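Local atomic coordinates of divalent-cation tolerance protein CutA (Thermotoga maritima, PDB entry 1VHF), a protein that is probably involved in resistance toward heavy metals, probably binds copper ions, and forms a homotrimer of the CutA family. Residues A[5-10]-A[54-59]; A[28-33]-A[95-100]. All blocks are in the same frame, centred on the assembly; numbering follows the deposited sequence.

Contact 1: A[5-10]-A[54-59]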
# COMPACT_ATOMS: atom_id res chain seq x y z
N LEU A 5 0.35 4.77 7.12
CA LEU A 5 -0.33 4.40 5.88
C LEU A 5 0.75 4.35 4.79
O LEU A 5 1.43 5.35 4.55
CB LEU A 5 -1.34 5.45 5.41
CG LEU A 5 -2.38 5.95 6.39
CD1 LEU A 5 -3.22 7.03 5.70
CD2 LEU A 5 -3.24 4.84 6.93
N VAL A 6 0.84 3.21 4.11
CA VAL A 6 1.79 3.08 2.99
C VAL A 6 0.94 2.99 1.72
O VAL A 6 0.02 2.17 1.60
CB VAL A 6 2.67 1.83 3.15
CG1 VAL A 6 3.56 1.67 1.93
CG2 VAL A 6 3.52 1.91 4.41
N TYR A 7 1.22 3.89 0.78
CA TYR A 7 0.51 3.99 -0.48
C TYR A 7 1.33 3.44 -1.65
O TYR A 7 2.54 3.58 -1.70
CB TYR A 7 0.27 5.50 -0.78
CG TYR A 7 -0.57 5.89 -1.98
CD1 TYR A 7 -0.02 6.03 -3.23
CD2 TYR A 7 -1.92 6.17 -1.82
CE1 TYR A 7 -0.76 6.46 -4.32
CE2 TYR A 7 -2.70 6.55 -2.93
CZ TYR A 7 -2.11 6.71 -4.15
OH TYR A 7 -2.90 7.14 -5.20
N SER A 8 0.62 2.77 -2.55
CA SER A 8 1.27 2.31 -3.79
C SER A 8 0.18 2.23 -4.85
O SER A 8 -1.02 2.31 -4.58
CB SER A 8 1.94 0.96 -3.58
OG SER A 8 2.70 0.60 -4.74
N THR A 9 0.62 2.07 -6.10
CA THR A 9 -0.29 1.90 -7.23
C THR A 9 0.08 0.62 -7.97
O THR A 9 1.21 0.11 -7.89
CB THR A 9 -0.41 3.05 -8.19
OG1 THR A 9 0.79 3.16 -8.98
CG2 THR A 9 -0.71 4.35 -7.47
N PHE A 10 -0.94 0.06 -8.62
CA PHE A 10 -0.87 -1.23 -9.31
C PHE A 10 -1.54 -1.19 -10.66
O PHE A 10 -2.40 -0.34 -10.91
CB PHE A 10 -1.64 -2.28 -8.43
CG PHE A 10 -1.02 -2.37 -7.05
CD1 PHE A 10 -1.54 -1.59 -6.02
CD2 PHE A 10 0.05 -3.21 -6.79
CE1 PHE A 10 -0.95 -1.59 -4.77
CE2 PHE A 10 0.62 -3.22 -5.53
CZ PHE A 10 0.11 -2.42 -4.50
N ALA A 54 -5.01 2.20 -6.88
CA ALA A 54 -4.19 2.66 -5.78
C ALA A 54 -4.61 1.84 -4.54
O ALA A 54 -5.75 1.36 -4.51
CB ALA A 54 -4.49 4.13 -5.51
N ALA A 55 -3.70 1.77 -3.59
CA ALA A 55 -4.06 1.13 -2.34
C ALA A 55 -3.28 1.78 -1.21
O ALA A 55 -2.17 2.26 -1.34
CB ALA A 55 -3.73 -0.36 -2.37
N ILE A 56 -3.98 1.80 -0.07
CA ILE A 56 -3.39 2.27 1.18
C ILE A 56 -3.35 1.02 2.08
O ILE A 56 -4.37 0.36 2.28
CB ILE A 56 -4.05 3.42 1.90
CG1 ILE A 56 -5.53 3.32 2.17
CG2 ILE A 56 -3.73 4.76 1.15
CD1 ILE A 56 -6.01 4.13 3.38
N PHE A 57 -2.19 0.78 2.62
CA PHE A 57 -1.92 -0.39 3.50
C PHE A 57 -1.71 0.16 4.91
O PHE A 57 -0.82 1.00 5.08
CB PHE A 57 -0.66 -1.10 3.01
CG PHE A 57 -0.80 -1.63 1.61
CD1 PHE A 57 -1.61 -2.70 1.33
CD2 PHE A 57 -0.09 -1.02 0.58
CE1 PHE A 57 -1.72 -3.22 0.05
CE2 PHE A 57 -0.19 -1.53 -0.71
CZ PHE A 57 -1.00 -2.62 -0.97
N LYS A 58 -2.54 -0.27 5.84
CA LYS A 58 -2.41 0.26 7.22
C LYS A 58 -1.63 -0.71 8.09
O LYS A 58 -1.91 -1.92 8.11
CB LYS A 58 -3.83 0.45 7.83
CG LYS A 58 -4.52 1.62 7.11
CD LYS A 58 -6.01 1.66 7.39
CE LYS A 58 -6.73 1.00 6.21
NZ LYS A 58 -7.93 0.27 6.65
N THR A 59 -0.58 -0.18 8.75
CA THR A 59 0.18 -1.06 9.63
C THR A 59 0.84 -0.21 10.71
O THR A 59 0.47 0.95 10.86
CB THR A 59 1.18 -1.89 8.81
OG1 THR A 59 1.68 -2.95 9.64
CG2 THR A 59 2.35 -1.06 8.29

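Contact 2: A[28-33]-A[95-100]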
# COMPACT_ATOMS: atom_id res chain seq x y z
N LEU A 28 1.61 -8.59 7.84
CA LEU A 28 2.46 -7.42 7.71
C LEU A 28 1.64 -6.13 7.78
O LEU A 28 2.21 -5.06 8.01
CB LEU A 28 3.30 -7.41 6.44
CG LEU A 28 4.40 -8.49 6.41
CD1 LEU A 28 5.08 -8.48 5.06
CD2 LEU A 28 5.42 -8.27 7.51
N ILE A 29 0.36 -6.25 7.48
CA ILE A 29 -0.57 -5.14 7.51
C ILE A 29 -1.84 -5.60 8.24
O ILE A 29 -2.14 -6.79 8.35
CB ILE A 29 -1.00 -4.64 6.11
CG1 ILE A 29 -1.79 -5.72 5.33
CG2 ILE A 29 0.21 -4.20 5.27
CD1 ILE A 29 -2.31 -5.23 3.99
N ALA A 30 -2.58 -4.61 8.77
CA ALA A 30 -3.83 -4.88 9.45
C ALA A 30 -4.99 -4.89 8.45
O ALA A 30 -6.00 -5.54 8.64
CB ALA A 30 -4.09 -3.82 10.52
N CYS A 31 -4.86 -4.06 7.39
CA CYS A 31 -5.90 -4.01 6.38
C CYS A 31 -5.44 -3.15 5.20
O CYS A 31 -4.40 -2.50 5.32
CB CYS A 31 -7.16 -3.37 6.97
SG CYS A 31 -6.89 -1.84 7.84
N PHE A 32 -6.20 -3.20 4.13
CA PHE A 32 -5.89 -2.34 3.01
C PHE A 32 -7.21 -1.76 2.50
O PHE A 32 -8.28 -2.35 2.67
CB PHE A 32 -5.17 -3.07 1.86
CG PHE A 32 -5.99 -4.08 1.13
CD1 PHE A 32 -6.84 -3.72 0.10
CD2 PHE A 32 -5.90 -5.45 1.46
CE1 PHE A 32 -7.63 -4.66 -0.57
CE2 PHE A 32 -6.67 -6.37 0.79
CZ PHE A 32 -7.55 -6.01 -0.22
N ASN A 33 -7.09 -0.60 1.85
CA ASN A 33 -8.21 0.05 1.15
C ASN A 33 -7.73 0.33 -0.28
O ASN A 33 -6.70 1.01 -0.42
CB ASN A 33 -8.64 1.35 1.81
CG ASN A 33 -9.34 1.22 3.13
OD1 ASN A 33 -9.60 2.25 3.77
ND2 ASN A 33 -9.72 0.05 3.61
N MSE A 95 -6.79 1.76 17.14
CA MSE A 95 -5.34 1.62 17.24
C MSE A 95 -5.04 0.28 17.95
O MSE A 95 -4.09 -0.37 17.55
CB MSE A 95 -4.68 2.72 18.03
CG MSE A 95 -3.16 2.67 18.08
SE MSE A 95 -2.34 3.09 16.38
CE MSE A 95 -1.55 1.39 16.00
N ASN A 96 -5.87 -0.05 18.94
CA ASN A 96 -5.59 -1.35 19.63
C ASN A 96 -5.84 -2.52 18.70
O ASN A 96 -5.09 -3.50 18.68
CB ASN A 96 -6.50 -1.48 20.84
CG ASN A 96 -6.22 -0.49 21.95
OD1 ASN A 96 -5.10 -0.00 22.10
ND2 ASN A 96 -7.23 -0.22 22.76
N TRP A 97 -6.90 -2.45 17.90
CA TRP A 97 -7.21 -3.51 16.95
C TRP A 97 -6.07 -3.62 15.92
O TRP A 97 -5.62 -4.72 15.59
CB TRP A 97 -8.53 -3.21 16.25
CG TRP A 97 -8.82 -4.16 15.12
CD1 TRP A 97 -9.30 -5.44 15.23
CD2 TRP A 97 -8.50 -3.97 13.74
NE1 TRP A 97 -9.38 -6.03 13.99
CE2 TRP A 97 -8.91 -5.13 13.05
CE3 TRP A 97 -7.97 -2.90 13.00
CZ2 TRP A 97 -8.78 -5.33 11.68
CZ3 TRP A 97 -7.91 -3.06 11.62
CH2 TRP A 97 -8.24 -4.27 10.99
N LEU A 98 -5.57 -2.48 15.45
CA LEU A 98 -4.48 -2.48 14.47
C LEU A 98 -3.23 -3.15 15.03
O LEU A 98 -2.60 -4.00 14.40
CB LEU A 98 -4.13 -1.02 14.11
CG LEU A 98 -5.06 -0.25 13.18
CD1 LEU A 98 -4.62 1.22 13.12
CD2 LEU A 98 -5.13 -0.81 11.78
N ARG A 99 -2.85 -2.71 16.22
CA ARG A 99 -1.66 -3.23 16.90
C ARG A 99 -1.80 -4.72 17.17
O ARG A 99 -0.84 -5.47 16.94
CB ARG A 99 -1.46 -2.45 18.19
CG ARG A 99 -0.28 -2.83 19.06
CD ARG A 99 -0.36 -2.00 20.35
NE ARG A 99 -0.19 -0.58 20.04
CZ ARG A 99 -0.99 0.39 20.45
NH1 ARG A 99 -2.05 0.12 21.19
NH2 ARG A 99 -0.71 1.65 20.10
N GLU A 100 -2.94 -5.18 17.64
CA GLU A 100 -3.13 -6.60 17.92
C GLU A 100 -3.09 -7.43 16.67
O GLU A 100 -2.48 -8.51 16.68
CB GLU A 100 -4.41 -6.80 18.74
CG GLU A 100 -4.29 -6.14 20.12
CD GLU A 100 -3.32 -6.89 21.02
OE1 GLU A 100 -3.61 -8.05 21.35
OE2 GLU A 100 -2.24 -6.34 21.34

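Contact 1: A[5-10]-A[54-59]
Val6 O is gripped twice by the opposing strand: Phe57 N donates to it at 2.8 Å, with the donor tilted 18° from the carbonyl plane, and Ile56 CA approaches it at 3.4 Å as a weaker C-H donor. The return bond, from Val6 N to Phe57 O, is nearly straight (172° at the hydrogen) and lies in the carbonyl plane. Val6 with Phe57 is thus a hydrogen-bonded antiparallel pair. Ser8 with Ala55 repeats the pattern two residues on, its shorter bond running from Ala55 N to Ser8 O at 2.9 Å.

On the face carrying Leu5, Tyr7, Ile56 and Lys58, side chains of the non-hydrogen-bonded pairs meet. Leu5 and Lys58 run side by side, and Leu5 CD2 presses on Lys58 CG at 3.5 Å, tighter than usual for two carbons. Tyr7 has CG anti to its backbone N (chi1 -174°), which turns its ring along the strand pair: Ile56 CG2 meets the ring edge at Tyr7 CD2, while Tyr7 OH reaches Ala54 CB at 3.4 Å.

On the face of Val6, Ser8, Ala55 and Phe57, the rings of Phe10 and Phe57 extend toward each other tip to tip, with Phe10 CZ 3.7 Å from Phe57 CZ and close to the plane of the Phe57 ring. Phe10 CE1 also rests 3.9 Å from Ala55 CB. Ser8 OG is satisfied by Ala81 O and His75 NE2.

The pair forms the centre of the four-stranded antiparallel sheet of a ferredoxin-like fold. Strand 82-86 flanks 5-10 and strand 31-43 flanks 54-59, while helix 64-74 covers the face of Val6 and Phe57, Leu71 touching both Phe10 and Phe57 and Leu67 touching Val6.

Contact 2: A[28-33]-A[95-100]
Trp97 reaches from helix 92-101 to Ala30 and Cys31, and its indole makes the contact with its far, six-membered ring. From CB the side chain leaves with CG anti to the backbone N (chi1 172°), which carries the ring system away from the helix and brings its end close to segment 28-33. At the far corner CZ3 lies 4.0 Å from Ala30 CB and 4.1 Å from Cys31 SG. The next atom, CH2, comes nearest to the other segment, 3.5 Å from Ala30 O, and CZ2 passes the same oxygen at a longer distance.

Cys31 SG is placed by a chi1 of 49°, which sets it between the backbone N and the carbonyl carbon. The sulfur stands 5.3 Å from the centroid of the six-membered ring and 90° off its normal. This is a sulfur-aromatic contact at the ring edge, with SG beside the indole and not above it.

Leu98 meets the Ala30 methyl beside the indole. Its CD2 lies 3.4 Å from Ala30 CB, tighter than usual for two carbons, and 4.4 Å from Cys31 SG. The methyl points toward the helix and faces Leu98 CD2 and Trp97 CZ3 together, both on its helix side.

Behind it, the backbones of Ala30 and Cys31 bond to Lys58 of strand 46-60, while Tyr94 meets the Trp97 ring from the same helix. The chemistry is apolar and aromatic: cohesion should come mainly from close carbon and sulfur packing, and the slightly positive rim of the indole probably suits the cysteine sulfur.

The four segments alternate along the chain, in the order 5-10, 28-33, 54-59, 95-100, so the two contacts cross along the chain. Their centres are about 13 Å apart. The centre of contact 1 lies about 2 Å from the centre of the chain, in the middle of the sheet, whereas contact 2 involves the start of strand 31-43, outermost within this chain. Ala30 N lies 2.8 Å from Lys58 O, and Thr59 OG1 2.7 Å from Leu28 O; these probable hydrogen bonds tie the start of strand 31-43 to strand 46-60. Contact 2 then sets C-terminal helix 92-101 against that start, joining it through strand 31-43 to the central strands.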